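PDB 3E57: nudix hydrolase domain-containing protein, which is of unknown function but carries a Nudix domain and probably hydrolyses nucleoside diphosphate derivatives. Local coordinates for residues F41-F54 / V107-L120. Sequence-based numbering, arbitrary orientation.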
loop_
_atom_site.group_PDB
_atom_site.type_symbol
_atom_site.label_atom_id
_atom_site.label_comp_id
_atom_site.label_asym_id
_atom_site.label_seq_id
_atom_site.Cartn_x
_atom_site.Cartn_y
_atom_site.Cartn_z
ATOM N N PHE B 41 -5.326 16.582 -6.193
ATOM C CA PHE B 41 -4.763 16.716 -7.528
ATOM C C PHE B 41 -4.012 18.027 -7.710
ATOM O O PHE B 41 -2.905 18.044 -8.261
ATOM C CB PHE B 41 -5.850 16.583 -8.597
ATOM C CG PHE B 41 -5.316 16.399 -9.998
ATOM C CD1 PHE B 41 -4.098 15.752 -10.230
ATOM C CD2 PHE B 41 -6.044 16.848 -11.087
ATOM C CE1 PHE B 41 -3.624 15.574 -11.496
ATOM C CE2 PHE B 41 -5.568 16.659 -12.370
ATOM C CZ PHE B 41 -4.350 16.024 -12.573
ATOM N N GLU B 42 -4.605 19.118 -7.235
ATOM C CA GLU B 42 -3.959 20.427 -7.344
ATOM C C GLU B 42 -2.610 20.444 -6.607
ATOM O O GLU B 42 -1.625 20.959 -7.131
ATOM C CB GLU B 42 -4.887 21.530 -6.826
ATOM C CG GLU B 42 -4.389 22.936 -7.096
ATOM C CD GLU B 42 -3.968 23.128 -8.535
ATOM O OE1 GLU B 42 -4.783 22.833 -9.440
ATOM O OE2 GLU B 42 -2.820 23.561 -8.759
ATOM N N ASP B 43 -2.567 19.860 -5.409
ATOM C CA ASP B 43 -1.320 19.744 -4.638
ATOM C C ASP B 43 -0.260 18.978 -5.426
ATOM O O ASP B 43 0.913 19.376 -5.468
ATOM C CB ASP B 43 -1.556 19.040 -3.291
ATOM C CG ASP B 43 -2.388 19.866 -2.313
ATOM O OD1 ASP B 43 -2.552 21.091 -2.519
ATOM O OD2 ASP B 43 -2.877 19.274 -1.317
ATOM N N PHE B 44 -0.675 17.888 -6.071
ATOM C CA PHE B 44 0.245 17.104 -6.897
ATOM C C PHE B 44 0.794 17.891 -8.094
ATOM O O PHE B 44 1.991 17.864 -8.356
ATOM C CB PHE B 44 -0.433 15.825 -7.394
ATOM C CG PHE B 44 0.454 14.975 -8.238
ATOM C CD1 PHE B 44 1.622 14.449 -7.710
ATOM C CD2 PHE B 44 0.137 14.717 -9.558
ATOM C CE1 PHE B 44 2.458 13.679 -8.485
ATOM C CE2 PHE B 44 0.985 13.943 -10.344
ATOM C CZ PHE B 44 2.139 13.423 -9.795
ATOM N N LEU B 45 -0.082 18.566 -8.829
ATOM C CA LEU B 45 0.340 19.337 -10.003
ATOM C C LEU B 45 1.281 20.472 -9.609
ATOM O O LEU B 45 2.266 20.735 -10.300
ATOM C CB LEU B 45 -0.866 19.900 -10.753
ATOM C CG LEU B 45 -1.762 18.916 -11.498
ATOM C CD1 LEU B 45 -2.896 19.689 -12.154
ATOM C CD2 LEU B 45 -0.972 18.085 -12.522
ATOM N N ASN B 46 0.970 21.132 -8.493
ATOM C CA ASN B 46 1.853 22.141 -7.896
ATOM C C ASN B 46 3.202 21.533 -7.539
ATOM O O ASN B 46 4.246 22.121 -7.802
ATOM C CB ASN B 46 1.211 22.740 -6.643
ATOM C CG ASN B 46 0.074 23.695 -6.968
ATOM O OD1 ASN B 46 -0.052 24.172 -8.105
ATOM N ND2 ASN B 46 -0.760 23.987 -5.970
ATOM N N PHE B 47 3.173 20.337 -6.952
ATOM C CA PHE B 47 4.397 19.593 -6.640
ATOM C C PHE B 47 5.246 19.358 -7.883
ATOM O O PHE B 47 6.471 19.519 -7.846
ATOM C CB PHE B 47 4.048 18.262 -5.954
ATOM C CG PHE B 47 5.174 17.282 -5.927
ATOM C CD1 PHE B 47 6.152 17.357 -4.947
ATOM C CD2 PHE B 47 5.242 16.254 -6.859
ATOM C CE1 PHE B 47 7.203 16.444 -4.912
ATOM C CE2 PHE B 47 6.288 15.347 -6.829
ATOM C CZ PHE B 47 7.267 15.439 -5.850
ATOM N N LEU B 48 4.601 18.999 -8.991
ATOM C CA LEU B 48 5.306 18.798 -10.257
ATOM C C LEU B 48 5.933 20.093 -10.771
ATOM O O LEU B 48 7.071 20.099 -11.204
ATOM C CB LEU B 48 4.366 18.238 -11.332
ATOM C CG LEU B 48 3.834 16.821 -11.142
ATOM C CD1 LEU B 48 2.972 16.437 -12.347
ATOM C CD2 LEU B 48 5.000 15.853 -10.929
ATOM N N ASP B 49 5.181 21.183 -10.735
ATOM C CA ASP B 49 5.712 22.465 -11.201
ATOM C C ASP B 49 6.879 22.936 -10.345
ATOM O O ASP B 49 7.817 23.539 -10.862
ATOM C CB ASP B 49 4.616 23.527 -11.246
ATOM C CG ASP B 49 3.860 23.533 -12.565
ATOM O OD1 ASP B 49 4.422 23.065 -13.590
ATOM O OD2 ASP B 49 2.700 24.016 -12.567
ATOM N N GLN B 50 6.821 22.645 -9.050
ATOM C CA GLN B 50 7.850 23.059 -8.104
ATOM C C GLN B 50 9.101 22.162 -8.108
ATOM O O GLN B 50 10.219 22.647 -7.924
ATOM C CB GLN B 50 7.248 23.126 -6.710
ATOM C CG GLN B 50 8.157 23.714 -5.663
ATOM C CD GLN B 50 7.472 23.910 -4.339
ATOM O OE1 GLN B 50 6.451 23.277 -4.049
ATOM N NE2 GLN B 50 8.031 24.786 -3.515
ATOM N N TYR B 51 8.927 20.861 -8.315
ATOM C CA TYR B 51 10.045 19.919 -8.205
ATOM C C TYR B 51 10.350 19.113 -9.467
ATOM O O TYR B 51 11.405 18.495 -9.559
ATOM C CB TYR B 51 9.781 18.956 -7.049
ATOM C CG TYR B 51 9.693 19.633 -5.708
ATOM C CD1 TYR B 51 10.832 20.104 -5.070
ATOM C CD2 TYR B 51 8.469 19.789 -5.069
ATOM C CE1 TYR B 51 10.752 20.718 -3.833
ATOM C CE2 TYR B 51 8.379 20.400 -3.837
ATOM C CZ TYR B 51 9.523 20.863 -3.224
ATOM O OH TYR B 51 9.430 21.473 -2.000
ATOM N N GLY B 52 9.432 19.114 -10.428
ATOM C CA GLY B 52 9.590 18.313 -11.632
ATOM C C GLY B 52 10.667 18.854 -12.553
ATOM O O GLY B 52 10.862 20.068 -12.643
ATOM N N PHE B 53 11.375 17.941 -13.211
ATOM C CA PHE B 53 12.324 18.287 -14.270
ATOM C C PHE B 53 12.457 17.096 -15.214
ATOM O O PHE B 53 11.957 16.007 -14.915
ATOM C CB PHE B 53 13.683 18.712 -13.689
ATOM C CG PHE B 53 14.391 17.637 -12.895
ATOM C CD1 PHE B 53 15.485 16.965 -13.428
ATOM C CD2 PHE B 53 13.978 17.320 -11.608
ATOM C CE1 PHE B 53 16.144 15.985 -12.699
ATOM C CE2 PHE B 53 14.635 16.340 -10.872
ATOM C CZ PHE B 53 15.719 15.671 -11.421
ATOM N N PHE B 54 13.105 17.299 -16.360
ATOM C CA PHE B 54 13.226 16.236 -17.361
ATOM C C PHE B 54 14.650 15.708 -17.480
ATOM O O PHE B 54 15.612 16.455 -17.317
ATOM C CB PHE B 54 12.706 16.711 -18.714
ATOM C CG PHE B 54 11.254 17.069 -18.700
ATOM C CD1 PHE B 54 10.288 16.116 -18.989
ATOM C CD2 PHE B 54 10.847 18.352 -18.378
ATOM C CE1 PHE B 54 8.935 16.442 -18.966
ATOM C CE2 PHE B 54 9.496 18.689 -18.349
ATOM C CZ PHE B 54 8.540 17.730 -18.648
ATOM N N VAL B 107 6.057 10.781 -19.102
ATOM C CA VAL B 107 5.776 12.118 -19.607
ATOM C C VAL B 107 7.047 12.606 -20.298
ATOM O O VAL B 107 8.125 12.551 -19.717
ATOM C CB VAL B 107 5.355 13.075 -18.474
ATOM C CG1 VAL B 107 5.180 14.499 -19.000
ATOM C CG2 VAL B 107 4.067 12.566 -17.811
ATOM N N ARG B 108 6.907 13.061 -21.541
ATOM C CA ARG B 108 8.053 13.477 -22.352
ATOM C C ARG B 108 8.212 14.985 -22.309
ATOM O O ARG B 108 7.233 15.725 -22.226
ATOM C CB ARG B 108 7.871 13.046 -23.803
ATOM C CG ARG B 108 7.741 11.546 -24.007
ATOM C CD ARG B 108 7.296 11.249 -25.426
ATOM N NE ARG B 108 7.009 9.834 -25.645
ATOM C CZ ARG B 108 6.284 9.354 -26.657
ATOM N NH1 ARG B 108 5.742 10.166 -27.562
ATOM N NH2 ARG B 108 6.084 8.043 -26.757
ATOM N N GLU B 109 9.458 15.435 -22.391
ATOM C CA GLU B 109 9.780 16.870 -22.382
ATOM C C GLU B 109 9.014 17.687 -23.425
ATOM O O GLU B 109 8.674 18.852 -23.180
ATOM C CB GLU B 109 11.282 17.064 -22.582
ATOM C CG GLU B 109 11.759 18.470 -22.270
ATOM C CD GLU B 109 13.266 18.573 -22.233
ATOM O OE1 GLU B 109 13.939 17.725 -22.857
ATOM O OE2 GLU B 109 13.772 19.509 -21.576
ATOM N N GLY B 110 8.751 17.076 -24.578
ATOM C CA GLY B 110 8.016 17.719 -25.656
ATOM C C GLY B 110 6.509 17.750 -25.489
ATOM O O GLY B 110 5.807 18.271 -26.351
ATOM N N ASP B 111 5.998 17.190 -24.393
ATOM C CA ASP B 111 4.560 17.206 -24.138
ATOM C C ASP B 111 4.077 18.570 -23.668
ATOM O O ASP B 111 2.907 18.899 -23.856
ATOM C CB ASP B 111 4.173 16.148 -23.099
ATOM C CG ASP B 111 4.316 14.733 -23.618
ATOM O OD1 ASP B 111 4.088 14.498 -24.825
ATOM O OD2 ASP B 111 4.634 13.844 -22.799
ATOM N N GLY B 112 4.957 19.353 -23.044
ATOM C CA GLY B 112 4.588 20.699 -22.617
ATOM C C GLY B 112 5.728 21.581 -22.140
ATOM O O GLY B 112 6.854 21.118 -21.929
ATOM N N ALA B 113 5.409 22.864 -21.969
ATOM C CA ALA B 113 6.387 23.903 -21.622
ATOM C C ALA B 113 6.778 23.889 -20.141
ATOM O O ALA B 113 7.805 24.468 -19.757
ATOM C CB ALA B 113 5.839 25.275 -22.000
ATOM N N THR B 114 5.946 23.253 -19.318
ATOM C CA THR B 114 6.196 23.102 -17.883
ATOM C C THR B 114 5.812 21.681 -17.477
ATOM O O THR B 114 5.033 21.037 -18.179
ATOM C CB THR B 114 5.338 24.081 -17.050
ATOM O OG1 THR B 114 3.944 23.835 -17.297
ATOM C CG2 THR B 114 5.680 25.541 -17.390
ATOM N N PRO B 115 6.353 21.188 -16.342
ATOM C CA PRO B 115 6.007 19.870 -15.795
ATOM C C PRO B 115 4.504 19.576 -15.724
ATOM O O PRO B 115 4.073 18.470 -16.059
ATOM C CB PRO B 115 6.593 19.924 -14.382
ATOM C CG PRO B 115 7.745 20.824 -14.487
ATOM C CD PRO B 115 7.368 21.862 -15.508
ATOM N N ARG B 116 3.728 20.555 -15.274
ATOM C CA ARG B 116 2.282 20.414 -15.164
ATOM C C ARG B 116 1.630 20.273 -16.532
ATOM O O ARG B 116 0.803 19.390 -16.745
ATOM C CB ARG B 116 1.711 21.623 -14.438
ATOM C CG ARG B 116 0.209 21.681 -14.372
ATOM C CD ARG B 116 -0.256 23.100 -14.194
ATOM N NE ARG B 116 -1.539 23.141 -13.512
ATOM C CZ ARG B 116 -1.696 23.187 -12.192
ATOM N NH1 ARG B 116 -0.654 23.240 -11.363
ATOM N NH2 ARG B 116 -2.917 23.212 -11.701
ATOM N N GLU B 117 2.004 21.160 -17.452
ATOM C CA GLU B 117 1.480 21.129 -18.808
ATOM C C GLU B 117 1.887 19.846 -19.532
ATOM O O GLU B 117 1.071 19.248 -20.234
ATOM C CB GLU B 117 1.978 22.352 -19.588
ATOM C CG GLU B 117 1.413 22.488 -20.995
ATOM C CD GLU B 117 2.155 23.523 -21.818
ATOM O OE1 GLU B 117 2.882 24.348 -21.218
ATOM O OE2 GLU B 117 2.026 23.506 -23.064
ATOM N N ALA B 118 3.148 19.438 -19.369
ATOM C CA ALA B 118 3.657 18.217 -20.001
ATOM C C ALA B 118 2.936 17.000 -19.436
ATOM O O ALA B 118 2.588 16.085 -20.179
ATOM C CB ALA B 118 5.167 18.072 -19.794
ATOM N N PHE B 119 2.713 17.011 -18.122
ATOM C CA PHE B 119 2.004 15.923 -17.441
ATOM C C PHE B 119 0.608 15.753 -18.021
ATOM O O PHE B 119 0.234 14.660 -18.444
ATOM C CB PHE B 119 1.909 16.177 -15.935
ATOM C CG PHE B 119 1.172 15.088 -15.185
ATOM C CD1 PHE B 119 1.857 14.005 -14.654
ATOM C CD2 PHE B 119 -0.208 15.144 -15.038
ATOM C CE1 PHE B 119 1.179 12.997 -13.978
ATOM C CE2 PHE B 119 -0.899 14.139 -14.371
ATOM C CZ PHE B 119 -0.197 13.063 -13.830
ATOM N N LEU B 120 -0.147 16.847 -18.064
ATOM C CA LEU B 120 -1.535 16.789 -18.498
ATOM C C LEU B 120 -1.679 16.325 -19.951
ATOM O O LEU B 120 -2.524 15.481 -20.248
ATOM C CB LEU B 120 -2.231 18.134 -18.254
ATOM C CG LEU B 120 -2.401 18.477 -16.764
ATOM C CD1 LEU B 120 -2.980 19.871 -16.575
ATOM C CD2 LEU B 120 -3.264 17.446 -16.057
#
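Arg116 reaches along helix 41-51, past Asp49 and Leu45 to Glu42, forming a salt-bridge network with both acids. Arg116 NH2 bonds to Glu42 OE1 and OE2, each at 3.0 Å through its syn lone pair, carboxylate and guanidinium nearly coplanar; NH1 adds a weak bond to OE2. Asp49 OD2 makes a long salt bridge to NH1, while its OD1 accepts from Arg116 N at 3.1 Å, met from above the carboxylate plane. Leu45 CB lies over one guanidinium face, 3.4 Å from Arg116 NH1. A leucine replacing Arg116 would probably leave the Glu42 carboxylate without its cationic partner and freer to turn. Segment 107-120 supplies the loop and first turns of helix 115-130, whose Arg125 and Glu129 fit the REUXEE part of the Nudix loop-helix-loop signature. Thr114 is the N-cap of this helix, OG1 accepting a weak bond from Glu117 N. Apolar contacts centre on Phe119, a knob among Phe41, Phe44, Leu45 and Leu48. Phe119 CG swings away from its own amide nitrogen (chi1 179°), which sends the ring in among them, its face toward the edge of Phe44, planes at 77°. Leu48 CD1 comes within 3.5 Å of Phe119 CD1. Pro115 CB packs 3.2 Å from Leu48 O. Phe54 takes Glu109 CA over one ring face, a CH-pi contact 3.8 Å from the centroid, and Ala118 CB at its edge, 3.6 Å from CZ; the Glu109 carboxylate pairs with Arg17.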